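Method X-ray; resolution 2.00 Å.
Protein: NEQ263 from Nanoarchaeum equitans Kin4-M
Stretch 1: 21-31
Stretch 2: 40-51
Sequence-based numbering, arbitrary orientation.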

# COMPACT_ATOMS: atom_id res chain seq x y z
N VAL B 21 -39.35 -8.33 -6.16
CA VAL B 21 -39.24 -8.96 -7.47
C VAL B 21 -40.19 -8.29 -8.45
O VAL B 21 -41.39 -8.17 -8.17
CB VAL B 21 -39.58 -10.46 -7.40
CG1 VAL B 21 -39.41 -11.10 -8.77
CG2 VAL B 21 -38.71 -11.15 -6.39
N ILE B 22 -39.67 -7.87 -9.59
CA ILE B 22 -40.50 -7.25 -10.62
C ILE B 22 -40.43 -8.01 -11.94
O ILE B 22 -39.35 -8.41 -12.39
CB ILE B 22 -40.16 -5.75 -10.83
CG1 ILE B 22 -38.69 -5.58 -11.23
CG2 ILE B 22 -40.45 -4.96 -9.56
CD1 ILE B 22 -38.26 -4.12 -11.32
N ASP B 23 -41.59 -8.23 -12.55
CA ASP B 23 -41.66 -8.93 -13.83
C ASP B 23 -41.54 -7.95 -14.99
O ASP B 23 -42.23 -6.93 -15.04
CB ASP B 23 -42.97 -9.71 -13.96
CG ASP B 23 -42.90 -11.08 -13.31
OD1 ASP B 23 -42.34 -12.01 -13.94
OD2 ASP B 23 -43.42 -11.24 -12.19
N LEU B 24 -40.65 -8.26 -15.92
CA LEU B 24 -40.60 -7.55 -17.20
C LEU B 24 -41.15 -8.50 -18.25
O LEU B 24 -41.60 -9.60 -17.92
CB LEU B 24 -39.17 -7.14 -17.53
CG LEU B 24 -38.55 -6.16 -16.52
CD1 LEU B 24 -37.10 -5.89 -16.84
CD2 LEU B 24 -39.33 -4.87 -16.51
N GLU B 25 -41.14 -8.08 -19.51
CA GLU B 25 -41.63 -8.92 -20.60
C GLU B 25 -40.96 -10.30 -20.61
O GLU B 25 -41.60 -11.31 -20.35
CB GLU B 25 -41.42 -8.24 -21.95
CG GLU B 25 -42.54 -7.31 -22.37
CD GLU B 25 -42.54 -7.05 -23.86
OE1 GLU B 25 -43.40 -7.62 -24.56
OE2 GLU B 25 -41.67 -6.29 -24.33
N GLU B 26 -39.66 -10.32 -20.91
CA GLU B 26 -38.94 -11.57 -21.07
C GLU B 26 -38.09 -11.96 -19.87
O GLU B 26 -37.39 -12.97 -19.91
CB GLU B 26 -38.09 -11.52 -22.33
N THR B 27 -38.14 -11.17 -18.79
CA THR B 27 -37.29 -11.46 -17.63
C THR B 27 -37.77 -10.82 -16.33
O THR B 27 -38.75 -10.08 -16.30
CB THR B 27 -35.83 -11.02 -17.88
OG1 THR B 27 -34.96 -11.67 -16.95
CG2 THR B 27 -35.68 -9.51 -17.75
N LYS B 28 -37.06 -11.11 -15.24
CA LYS B 28 -37.36 -10.54 -13.93
C LYS B 28 -36.21 -9.67 -13.43
O LYS B 28 -35.12 -9.67 -14.00
CB LYS B 28 -37.64 -11.64 -12.91
CG LYS B 28 -38.84 -12.51 -13.24
CD LYS B 28 -38.99 -13.63 -12.23
CE LYS B 28 -40.07 -14.62 -12.64
NZ LYS B 28 -40.11 -15.81 -11.74
N ALA B 29 -36.47 -8.93 -12.35
CA ALA B 29 -35.44 -8.10 -11.72
C ALA B 29 -35.66 -8.03 -10.22
O ALA B 29 -36.77 -8.24 -9.73
CB ALA B 29 -35.42 -6.71 -12.33
N ILE B 30 -34.59 -7.72 -9.49
CA ILE B 30 -34.67 -7.52 -8.05
C ILE B 30 -34.35 -6.07 -7.72
O ILE B 30 -33.31 -5.56 -8.13
CB ILE B 30 -33.67 -8.42 -7.29
CG1 ILE B 30 -33.90 -9.89 -7.61
CG2 ILE B 30 -33.76 -8.17 -5.79
CD1 ILE B 30 -35.25 -10.42 -7.18
N VAL B 31 -35.24 -5.41 -6.98
CA VAL B 31 -34.99 -4.04 -6.54
C VAL B 31 -33.91 -4.05 -5.46
O VAL B 31 -34.09 -4.65 -4.41
CB VAL B 31 -36.27 -3.38 -6.00
CG1 VAL B 31 -35.96 -1.99 -5.46
CG2 VAL B 31 -37.33 -3.29 -7.09
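Stretch 2 (40-51) LALLFDYYTGEI

A close approach of two carboxylates and an unusually short hydrogen bond distinguish this contact. Glu-25 OE2 and Glu-50 OE2 approach to 2.8 Å, a close approach of two acceptor oxygens of like charge, not a hydrogen bond, while Thr-27 OG1 donates to Asp-45 OD1 over only 2.4 Å.

Part of the contact is a β-sheet pairing. Residues 40-43 of stretch 2 are extended and run antiparallel to strand 28-31, the two N-to-C directions enclosing 142° and the axes approaching to 4.3 Å. Ile-30 and Leu-42 form the hydrogen-bonded pair: Ile-30 N donates to Leu-42 O at 3.0 Å, and Leu-42 N returns the bond to Ile-30 O at 2.9 Å. The non-hydrogen-bonded pairs Ala-29/Leu-43 and Val-31/Ala-41 flank it, with CA-CA distances of 4.3 and 4.2 Å. On the face that carries Ala-29, Val-31, Ala-41 and Leu-43, Ala-29 CB lies 3.8 Å from Ala-41 CB; Ile-22 CD1 reaches the same Ala-41 CB at 4.0 Å.

Beyond the strand, Phe-44 (phi/psi -66/-38°) leaves the extended conformation, yet its N still donates to Lys-28 O at 2.9 Å. Lys-28 CB lies over one face of its ring, 3.6 Å from the centroid and almost on the normal, and Phe-44 CE1 packs 3.6 Å from Ile-30 CG1.

Stretch 2 then continues as loop past the turn of stretch 1. Tyr-47 points toward that turn, with its CD1 3.6 Å from Thr-27 CG2 and one ring face covered by Leu-24 CD1, 4.2 Å from the centroid. The same Leu-24 CD1 touches Leu-43 CD2 at 3.6 Å and Ile-51 CG2 at 4.1 Å. Within stretch 2, Tyr-47 OH donates to Glu-50 O at 2.7 Å, bridging the ring to the loop backbone.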

# COMPACT_ATOMS: atom_id res chain seq x y z
N LEU B 40 -33.53 1.09 -8.15
CA LEU B 40 -32.52 0.45 -8.98
C LEU B 40 -32.80 -1.05 -8.94
O LEU B 40 -33.08 -1.60 -7.87
CB LEU B 40 -31.11 0.74 -8.48
CG LEU B 40 -30.63 2.19 -8.46
CD1 LEU B 40 -29.15 2.28 -8.09
CD2 LEU B 40 -30.88 2.86 -9.80
N ALA B 41 -32.74 -1.71 -10.09
CA ALA B 41 -33.00 -3.15 -10.14
C ALA B 41 -31.95 -3.92 -10.92
O ALA B 41 -31.34 -3.40 -11.85
CB ALA B 41 -34.39 -3.42 -10.69
N LEU B 42 -31.75 -5.18 -10.53
CA LEU B 42 -30.80 -6.05 -11.21
C LEU B 42 -31.53 -7.12 -12.01
O LEU B 42 -32.30 -7.90 -11.46
CB LEU B 42 -29.86 -6.72 -10.21
CG LEU B 42 -28.73 -5.87 -9.65
CD1 LEU B 42 -27.83 -6.69 -8.75
CD2 LEU B 42 -27.94 -5.27 -10.78
N LEU B 43 -31.26 -7.16 -13.32
CA LEU B 43 -31.89 -8.13 -14.20
C LEU B 43 -31.42 -9.55 -13.90
O LEU B 43 -30.26 -9.77 -13.54
CB LEU B 43 -31.58 -7.78 -15.66
CG LEU B 43 -32.08 -6.40 -16.12
CD1 LEU B 43 -31.52 -6.04 -17.48
CD2 LEU B 43 -33.60 -6.39 -16.15
N PHE B 44 -32.34 -10.50 -14.02
CA PHE B 44 -32.02 -11.92 -13.84
C PHE B 44 -31.08 -12.39 -14.94
O PHE B 44 -30.17 -13.18 -14.68
CB PHE B 44 -33.30 -12.76 -13.87
CG PHE B 44 -34.00 -12.85 -12.54
CD1 PHE B 44 -34.10 -11.74 -11.71
CD2 PHE B 44 -34.58 -14.04 -12.14
CE1 PHE B 44 -34.76 -11.83 -10.50
CE2 PHE B 44 -35.24 -14.13 -10.92
CZ PHE B 44 -35.33 -13.03 -10.10
N ASP B 45 -31.29 -11.90 -16.16
CA ASP B 45 -30.47 -12.30 -17.29
C ASP B 45 -30.43 -11.24 -18.39
O ASP B 45 -30.94 -10.13 -18.21
CB ASP B 45 -30.98 -13.63 -17.87
CG ASP B 45 -32.49 -13.66 -18.01
OD1 ASP B 45 -33.11 -12.58 -18.09
OD2 ASP B 45 -33.06 -14.77 -18.05
N TYR B 46 -29.81 -11.60 -19.51
CA TYR B 46 -29.68 -10.70 -20.65
C TYR B 46 -31.03 -10.14 -21.09
O TYR B 46 -31.96 -10.90 -21.37
CB TYR B 46 -29.00 -11.41 -21.82
CG TYR B 46 -28.70 -10.51 -23.00
CD1 TYR B 46 -27.63 -9.63 -22.97
CD2 TYR B 46 -29.48 -10.55 -24.15
CE1 TYR B 46 -27.35 -8.80 -24.04
CE2 TYR B 46 -29.20 -9.73 -25.23
CZ TYR B 46 -28.14 -8.86 -25.17
OH TYR B 46 -27.86 -8.04 -26.24
N TYR B 47 -31.13 -8.82 -21.10
CA TYR B 47 -32.37 -8.14 -21.47
C TYR B 47 -32.03 -6.89 -22.28
O TYR B 47 -30.99 -6.27 -22.08
CB TYR B 47 -33.19 -7.80 -20.23
CG TYR B 47 -34.57 -7.26 -20.51
CD1 TYR B 47 -35.56 -8.07 -21.04
CD2 TYR B 47 -34.89 -5.94 -20.23
CE1 TYR B 47 -36.83 -7.58 -21.30
CE2 TYR B 47 -36.15 -5.44 -20.48
CZ TYR B 47 -37.11 -6.26 -21.01
OH TYR B 47 -38.37 -5.76 -21.26
N THR B 48 -32.93 -6.53 -23.19
CA THR B 48 -32.65 -5.52 -24.20
C THR B 48 -33.93 -4.76 -24.53
O THR B 48 -33.90 -3.60 -24.97
CB THR B 48 -32.02 -6.19 -25.45
OG1 THR B 48 -30.60 -6.28 -25.29
CG2 THR B 48 -32.33 -5.42 -26.73
N GLY B 49 -35.06 -5.40 -24.28
CA GLY B 49 -36.36 -4.78 -24.48
C GLY B 49 -36.55 -3.54 -23.62
O GLY B 49 -35.71 -3.21 -22.78
N GLU B 50 -37.67 -2.85 -23.83
CA GLU B 50 -37.96 -1.64 -23.08
C GLU B 50 -38.35 -1.94 -21.63
O GLU B 50 -38.59 -3.09 -21.27
CB GLU B 50 -39.07 -0.84 -23.77
CG GLU B 50 -39.91 -1.63 -24.76
CD GLU B 50 -40.84 -2.62 -24.09
OE1 GLU B 50 -41.03 -2.53 -22.86
OE2 GLU B 50 -41.39 -3.50 -24.79
N ILE B 51 -38.38 -0.90 -20.80
CA ILE B 51 -38.75 -1.04 -19.40
C ILE B 51 -39.81 -0.03 -18.98
O ILE B 51 -39.57 0.85 -18.15
CB ILE B 51 -37.52 -0.94 -18.47
CG1 ILE B 51 -36.63 0.24 -18.87
CG2 ILE B 51 -36.71 -2.22 -18.51
CD1 ILE B 51 -35.45 0.46 -17.93